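Local coordinates for periplasmic divalent cation tolerance protein CutA (Pyrococcus horikoshii, PDB 1UMJ) that is involved in resistance to heavy metals and binds a copper ion in the interface between two trimers, at residues A[13-18]-A[30-35]; A[2-7]-A[53-58]. All coordinates share one frame; numbering follows the deposited sequence.

Contact 1: A[13-18]-A[30-35]; sequences SAEKVV and ANLREH
Leu32 reaches across from strand 29-40 to helix 11-23 and packs on the surface made by Ala14, Glu15 and Val18. Its CB leaves the strand toward the helix, and CG, beside the backbone N (chi1 -66°), carries two methyl groups onward. CD1 makes the closest approaches: it lies 3.8 Å from Ala14 CB and also 3.8 Å from Glu15 CG, with Val18 CG2 on the next turn a looser 4.2 Å from CD1. CD2 also touches Ala14 CB, at 4.1 Å, and meets Ala53 of the neighbouring strand. Leucine suits this place because its fork lets one branch lie against the helix side chains while the other stays over Ala53. The single methyl of Ala14 leaves room for that fork between helix and strand. Glu15 contributes only its aliphatic CG here; its extended chain takes the carboxylate onward, and the residue also packs on Phe38 of a neighbouring subunit, as Leu32 does.

Two residues earlier on the same strand, Ala30 meets Val18, one turn beyond Ala14 along the helix, the two CB atoms 3.9 Å apart and both valine methyl groups 4.1 Å from Ala30 CB. The small methyl thus rests against the valine's branch point instead of against one arm. Helix and strand run nearly antiparallel, at 171°. This is the helix-on-sheet packing of a beta-alpha-beta crossover, in which helix 11-23 links the parallel strands 2-8 and 29-40 in a ferredoxin-like, GlnB-type fold.

Contact 2: A[2-7]-A[53-58]; sequences IIVYTT and AILKTR
The Tyr5 ring meets strand 45-57 obliquely: Ala53 O lies 3.2 Å from its CD1, and Ile54 CG1 comes to the same carbon from the paired residue. With CG anti to the backbone N (chi1 -174°), CD1 is brought beside the Ala53 carbonyl, and the ring's OH is hydrogen-bonded to Asn31 of a neighbouring subunit. The other flat group, the guanidinium of Arg58, takes no part across the two strands; Arg58 NE forms a salt bridge with Asp60.

Beside Tyr5, Ile3 and Ile54 run alongside each other in a common direction, their CG2 methyls 3.7 Å apart. In a neighbouring subunit these branched chains meet an apolar residue and an arginine, Ile3 packing on Ile81 and Ile54 on Arg33.

These side chains stand on one face of an antiparallel pairing of two central strands of the ferredoxin-like sheet. Ile2 with Thr57, Val4 with Leu55 and Thr6 with Ala53 are hydrogen-bonded pairs, each with two N-H to O bonds; the shortest joins Leu55 N to Val4 O at 2.7 Å.

The side chains of these three pairs share the opposite face, where helix 62-72 packs on Ile2, Val4, Leu55 and Thr57. Leu55 CB and CG press on the Val4 carbonyl, CB at 3.3 Å from Val4 O. Ile2 has CG1 between its backbone N and carbonyl carbon (chi1 53°), which carries CD1 alongside Thr57 to 3.8 Å from Thr57 CG2. Threonine serves both needs of a buried strand position: Thr57 gives this methyl to Ile2 while OG1 bonds to Leu26 O, and Thr6 sets CG2 4.0 Å from Ala53 CB while OG1 bonds to Ala79 O.

In the fold
Both contacts involve one antiparallel sheet with strand order 29-40, 45-57, 2-8, 81-84, and their centres lie about 11 Å apart. Contact 2 pairs the two middle strands; contact 1 is where helix 11-23 packs on strand 29-40, an edge strand within the chain. Along the chain both segments of contact 1 fall between the two of contact 2. Strand 2-8 leads into helix 11-23, and strand 29-40 leads into 45-57, which fits between the two parallel strands. The contacts meet where a backbone hydrogen bond links Asn31 and Ile54 and Leu32 packs on Ala53. Both reach neighbouring subunits of the homotrimer. Strand 45-57 also carries Asp48, the copper-binding residue, toward its other end.

Contact 1: A[13-18]-A[30-35]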
loop_
_atom_site.group_PDB
_atom_site.type_symbol
_atom_site.label_atom_id
_atom_site.label_comp_id
_atom_site.label_asym_id
_atom_site.label_seq_id
_atom_site.Cartn_x
_atom_site.Cartn_y
_atom_site.Cartn_z
ATOM N N SER A 13 -4.981 -9.982 17.267
ATOM C CA SER A 13 -5.724 -10.740 16.255
ATOM C C SER A 13 -4.945 -10.754 14.935
ATOM O O SER A 13 -4.892 -11.779 14.247
ATOM C CB SER A 13 -7.128 -10.179 15.969
ATOM O OG SER A 13 -7.103 -8.842 15.536
ATOM N N ALA A 14 -4.282 -9.642 14.588
ATOM C CA ALA A 14 -3.559 -9.650 13.316
ATOM C C ALA A 14 -2.404 -10.685 13.307
ATOM O O ALA A 14 -2.200 -11.410 12.321
ATOM C CB ALA A 14 -3.007 -8.205 13.000
ATOM N N GLU A 15 -1.659 -10.775 14.412
ATOM C CA GLU A 15 -0.539 -11.691 14.457
ATOM C C GLU A 15 -1.019 -13.138 14.533
ATOM O O GLU A 15 -0.413 -14.020 13.908
ATOM C CB GLU A 15 0.409 -11.319 15.619
ATOM C CG GLU A 15 0.997 -9.915 15.378
ATOM C CD GLU A 15 2.133 -9.501 16.303
ATOM O OE1 GLU A 15 2.826 -8.486 16.046
ATOM O OE2 GLU A 15 2.368 -10.167 17.297
ATOM N N LYS A 16 -2.099 -13.379 15.280
ATOM C CA LYS A 16 -2.624 -14.745 15.409
ATOM C C LYS A 16 -3.063 -15.248 14.047
ATOM O O LYS A 16 -2.676 -16.336 13.608
ATOM C CB LYS A 16 -3.799 -14.809 16.410
ATOM C CG LYS A 16 -3.323 -14.770 17.851
ATOM C CD LYS A 16 -4.425 -15.088 18.868
ATOM C CE LYS A 16 -3.796 -15.362 20.236
ATOM N NZ LYS A 16 -2.842 -14.286 20.617
ATOM N N VAL A 17 -3.829 -14.426 13.331
ATOM C CA VAL A 17 -4.263 -14.848 12.034
ATOM C C VAL A 17 -3.157 -14.971 10.984
ATOM O O VAL A 17 -3.134 -15.944 10.229
ATOM C CB VAL A 17 -5.358 -13.883 11.520
ATOM C CG1 VAL A 17 -5.735 -14.150 10.071
ATOM C CG2 VAL A 17 -6.535 -14.012 12.445
ATOM N N VAL A 18 -2.221 -14.024 10.913
ATOM C CA VAL A 18 -1.238 -14.244 9.876
ATOM C C VAL A 18 -0.287 -15.385 10.157
ATOM O O VAL A 18 0.205 -16.007 9.211
ATOM C CB VAL A 18 -0.468 -12.933 9.486
ATOM C CG1 VAL A 18 -1.510 -11.851 9.161
ATOM C CG2 VAL A 18 0.528 -12.516 10.561
ATOM N N ALA A 30 3.757 -11.722 5.437
ATOM C CA ALA A 30 2.785 -10.710 5.820
ATOM C C ALA A 30 3.559 -9.526 6.360
ATOM O O ALA A 30 4.535 -9.711 7.062
ATOM C CB ALA A 30 1.867 -11.263 6.902
ATOM N N ASN A 31 3.092 -8.303 6.041
ATOM C CA ASN A 31 3.682 -7.072 6.552
ATOM C C ASN A 31 2.544 -6.432 7.327
ATOM O O ASN A 31 1.486 -6.127 6.758
ATOM C CB ASN A 31 4.083 -6.137 5.407
ATOM C CG ASN A 31 5.294 -6.637 4.619
ATOM O OD1 ASN A 31 5.627 -6.074 3.571
ATOM N ND2 ASN A 31 5.968 -7.694 5.125
ATOM N N LEU A 32 2.753 -6.212 8.604
ATOM C CA LEU A 32 1.724 -5.602 9.450
ATOM C C LEU A 32 2.153 -4.212 9.920
ATOM O O LEU A 32 3.285 -3.991 10.281
ATOM C CB LEU A 32 1.428 -6.455 10.696
ATOM C CG LEU A 32 0.792 -7.836 10.500
ATOM C CD1 LEU A 32 0.566 -8.508 11.847
ATOM C CD2 LEU A 32 -0.515 -7.688 9.786
ATOM N N ARG A 33 1.213 -3.255 9.910
ATOM C CA ARG A 33 1.558 -1.945 10.466
ATOM C C ARG A 33 0.269 -1.235 10.872
ATOM O O ARG A 33 -0.775 -1.392 10.237
ATOM C CB ARG A 33 2.342 -1.078 9.459
ATOM C CG ARG A 33 1.540 -0.291 8.421
ATOM C CD ARG A 33 0.913 -1.182 7.357
ATOM N NE ARG A 33 0.205 -0.378 6.339
ATOM C CZ ARG A 33 -1.038 0.068 6.529
ATOM N NH1 ARG A 33 -1.641 -0.215 7.670
ATOM N NH2 ARG A 33 -1.674 0.759 5.586
ATOM N N GLU A 34 0.375 -0.456 11.933
ATOM C CA GLU A 34 -0.776 0.309 12.424
ATOM C C GLU A 34 -1.168 1.428 11.512
ATOM O O GLU A 34 -0.327 1.974 10.783
ATOM C CB GLU A 34 -0.439 0.954 13.791
ATOM C CG GLU A 34 -0.395 -0.012 14.892
ATOM C CD GLU A 34 -0.139 0.659 16.234
ATOM O OE1 GLU A 34 -0.294 -0.040 17.239
ATOM O OE2 GLU A 34 0.232 1.867 16.269
ATOM N N HIS A 35 -2.446 1.783 11.549
ATOM C CA HIS A 35 -2.937 2.973 10.851
ATOM C C HIS A 35 -4.155 3.463 11.649
ATOM O O HIS A 35 -4.683 2.738 12.507
ATOM C CB HIS A 35 -3.271 2.666 9.374
ATOM C CG HIS A 35 -4.398 1.703 9.183
ATOM N ND1 HIS A 35 -4.248 0.501 8.540
ATOM C CD2 HIS A 35 -5.695 1.765 9.558
ATOM C CE1 HIS A 35 -5.391 -0.162 8.553
ATOM N NE2 HIS A 35 -6.288 0.577 9.171
#

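Contact 2: A[2-7]-A[53-58]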
loop_
_atom_site.group_PDB
_atom_site.type_symbol
_atom_site.label_atom_id
_atom_site.label_comp_id
_atom_site.label_asym_id
_atom_site.label_seq_id
_atom_site.Cartn_x
_atom_site.Cartn_y
_atom_site.Cartn_z
ATOM N N ILE A 2 0.014 -12.071 -6.139
ATOM C CA ILE A 2 -0.946 -11.003 -5.802
ATOM C C ILE A 2 -0.577 -10.467 -4.427
ATOM O O ILE A 2 0.188 -11.125 -3.674
ATOM C CB ILE A 2 -2.387 -11.551 -5.657
ATOM C CG1 ILE A 2 -2.410 -12.726 -4.657
ATOM C CG2 ILE A 2 -2.920 -11.970 -7.044
ATOM C CD1 ILE A 2 -3.766 -13.428 -4.517
ATOM N N ILE A 3 -1.106 -9.281 -4.124
ATOM C CA ILE A 3 -1.036 -8.709 -2.779
ATOM C C ILE A 3 -2.485 -8.801 -2.272
ATOM O O ILE A 3 -3.458 -8.641 -3.031
ATOM C CB ILE A 3 -0.543 -7.245 -2.806
ATOM C CG1 ILE A 3 0.968 -7.234 -3.090
ATOM C CG2 ILE A 3 -0.834 -6.564 -1.422
ATOM C CD1 ILE A 3 1.545 -5.831 -3.204
ATOM N N VAL A 4 -2.649 -9.163 -1.011
ATOM C CA VAL A 4 -3.988 -9.204 -0.440
ATOM C C VAL A 4 -3.922 -8.364 0.783
ATOM O O VAL A 4 -3.005 -8.515 1.588
ATOM C CB VAL A 4 -4.479 -10.639 -0.063
ATOM C CG1 VAL A 4 -5.759 -10.554 0.817
ATOM C CG2 VAL A 4 -4.744 -11.411 -1.322
ATOM N N TYR A 5 -4.862 -7.436 0.890
ATOM C CA TYR A 5 -4.894 -6.488 2.018
ATOM C C TYR A 5 -6.110 -6.760 2.875
ATOM O O TYR A 5 -7.220 -6.975 2.364
ATOM C CB TYR A 5 -5.020 -5.013 1.497
ATOM C CG TYR A 5 -4.931 -3.886 2.544
ATOM C CD1 TYR A 5 -3.835 -3.769 3.400
ATOM C CD2 TYR A 5 -5.905 -2.887 2.616
ATOM C CE1 TYR A 5 -3.711 -2.669 4.315
ATOM C CE2 TYR A 5 -5.792 -1.790 3.507
ATOM C CZ TYR A 5 -4.688 -1.693 4.351
ATOM O OH TYR A 5 -4.561 -0.578 5.213
ATOM N N THR A 6 -5.883 -6.763 4.179
ATOM C CA THR A 6 -6.986 -6.865 5.138
ATOM C C THR A 6 -6.608 -6.072 6.390
ATOM O O THR A 6 -5.447 -5.709 6.552
ATOM C CB THR A 6 -7.372 -8.340 5.531
ATOM O OG1 THR A 6 -8.599 -8.286 6.283
ATOM C CG2 THR A 6 -6.331 -9.018 6.391
ATOM N N THR A 7 -7.582 -5.732 7.224
ATOM C CA THR A 7 -7.236 -4.970 8.433
ATOM C C THR A 7 -7.842 -5.645 9.645
ATOM O O THR A 7 -8.867 -6.337 9.573
ATOM C CB THR A 7 -7.702 -3.506 8.403
ATOM O OG1 THR A 7 -9.111 -3.457 8.546
ATOM C CG2 THR A 7 -7.297 -2.836 7.126
ATOM N N ALA A 53 -2.779 -5.271 7.229
ATOM C CA ALA A 53 -1.949 -6.441 6.839
ATOM C C ALA A 53 -1.846 -6.533 5.341
ATOM O O ALA A 53 -2.894 -6.529 4.631
ATOM C CB ALA A 53 -2.612 -7.743 7.352
ATOM N N ILE A 54 -0.607 -6.564 4.856
ATOM C CA ILE A 54 -0.304 -6.719 3.433
ATOM C C ILE A 54 0.204 -8.158 3.294
ATOM O O ILE A 54 1.301 -8.495 3.800
ATOM C CB ILE A 54 0.810 -5.744 3.010
ATOM C CG1 ILE A 54 0.244 -4.315 3.033
ATOM C CG2 ILE A 54 1.323 -6.116 1.587
ATOM C CD1 ILE A 54 1.171 -3.300 2.536
ATOM N N LEU A 55 -0.556 -8.988 2.602
ATOM C CA LEU A 55 -0.220 -10.396 2.446
ATOM C C LEU A 55 0.277 -10.639 1.017
ATOM O O LEU A 55 -0.292 -10.104 0.077
ATOM C CB LEU A 55 -1.456 -11.226 2.742
ATOM C CG LEU A 55 -2.216 -10.835 4.013
ATOM C CD1 LEU A 55 -3.451 -11.717 4.164
ATOM C CD2 LEU A 55 -1.226 -10.960 5.277
ATOM N N LYS A 56 1.332 -11.443 0.870
ATOM C CA LYS A 56 1.875 -11.753 -0.456
ATOM C C LYS A 56 1.728 -13.217 -0.709
ATOM O O LYS A 56 2.224 -14.031 0.042
ATOM C CB LYS A 56 3.350 -11.378 -0.581
ATOM C CG LYS A 56 3.653 -9.872 -0.605
ATOM C CD LYS A 56 3.186 -9.190 0.663
ATOM C CE LYS A 56 4.224 -9.305 1.739
ATOM N NZ LYS A 56 3.620 -9.136 3.041
ATOM N N THR A 57 1.045 -13.532 -1.792
ATOM C CA THR A 57 0.891 -14.942 -2.104
ATOM C C THR A 57 0.706 -15.179 -3.594
ATOM O O THR A 57 0.809 -14.256 -4.414
ATOM C CB THR A 57 -0.276 -15.514 -1.293
ATOM O OG1 THR A 57 -0.221 -16.956 -1.317
ATOM C CG2 THR A 57 -1.572 -15.051 -1.805
ATOM N N ARG A 58 0.469 -16.444 -3.945
ATOM C CA ARG A 58 0.251 -16.796 -5.348
ATOM C C ARG A 58 -1.164 -16.429 -5.846
ATOM O O ARG A 58 -2.166 -16.442 -5.116
ATOM C CB ARG A 58 0.515 -18.316 -5.550
ATOM C CG ARG A 58 1.884 -18.847 -5.222
ATOM C CD ARG A 58 2.060 -20.268 -5.796
ATOM N NE ARG A 58 0.879 -21.113 -5.637
ATOM C CZ ARG A 58 0.726 -22.012 -4.673
ATOM N NH1 ARG A 58 1.686 -22.170 -3.767
ATOM N NH2 ARG A 58 -0.359 -22.793 -4.635
#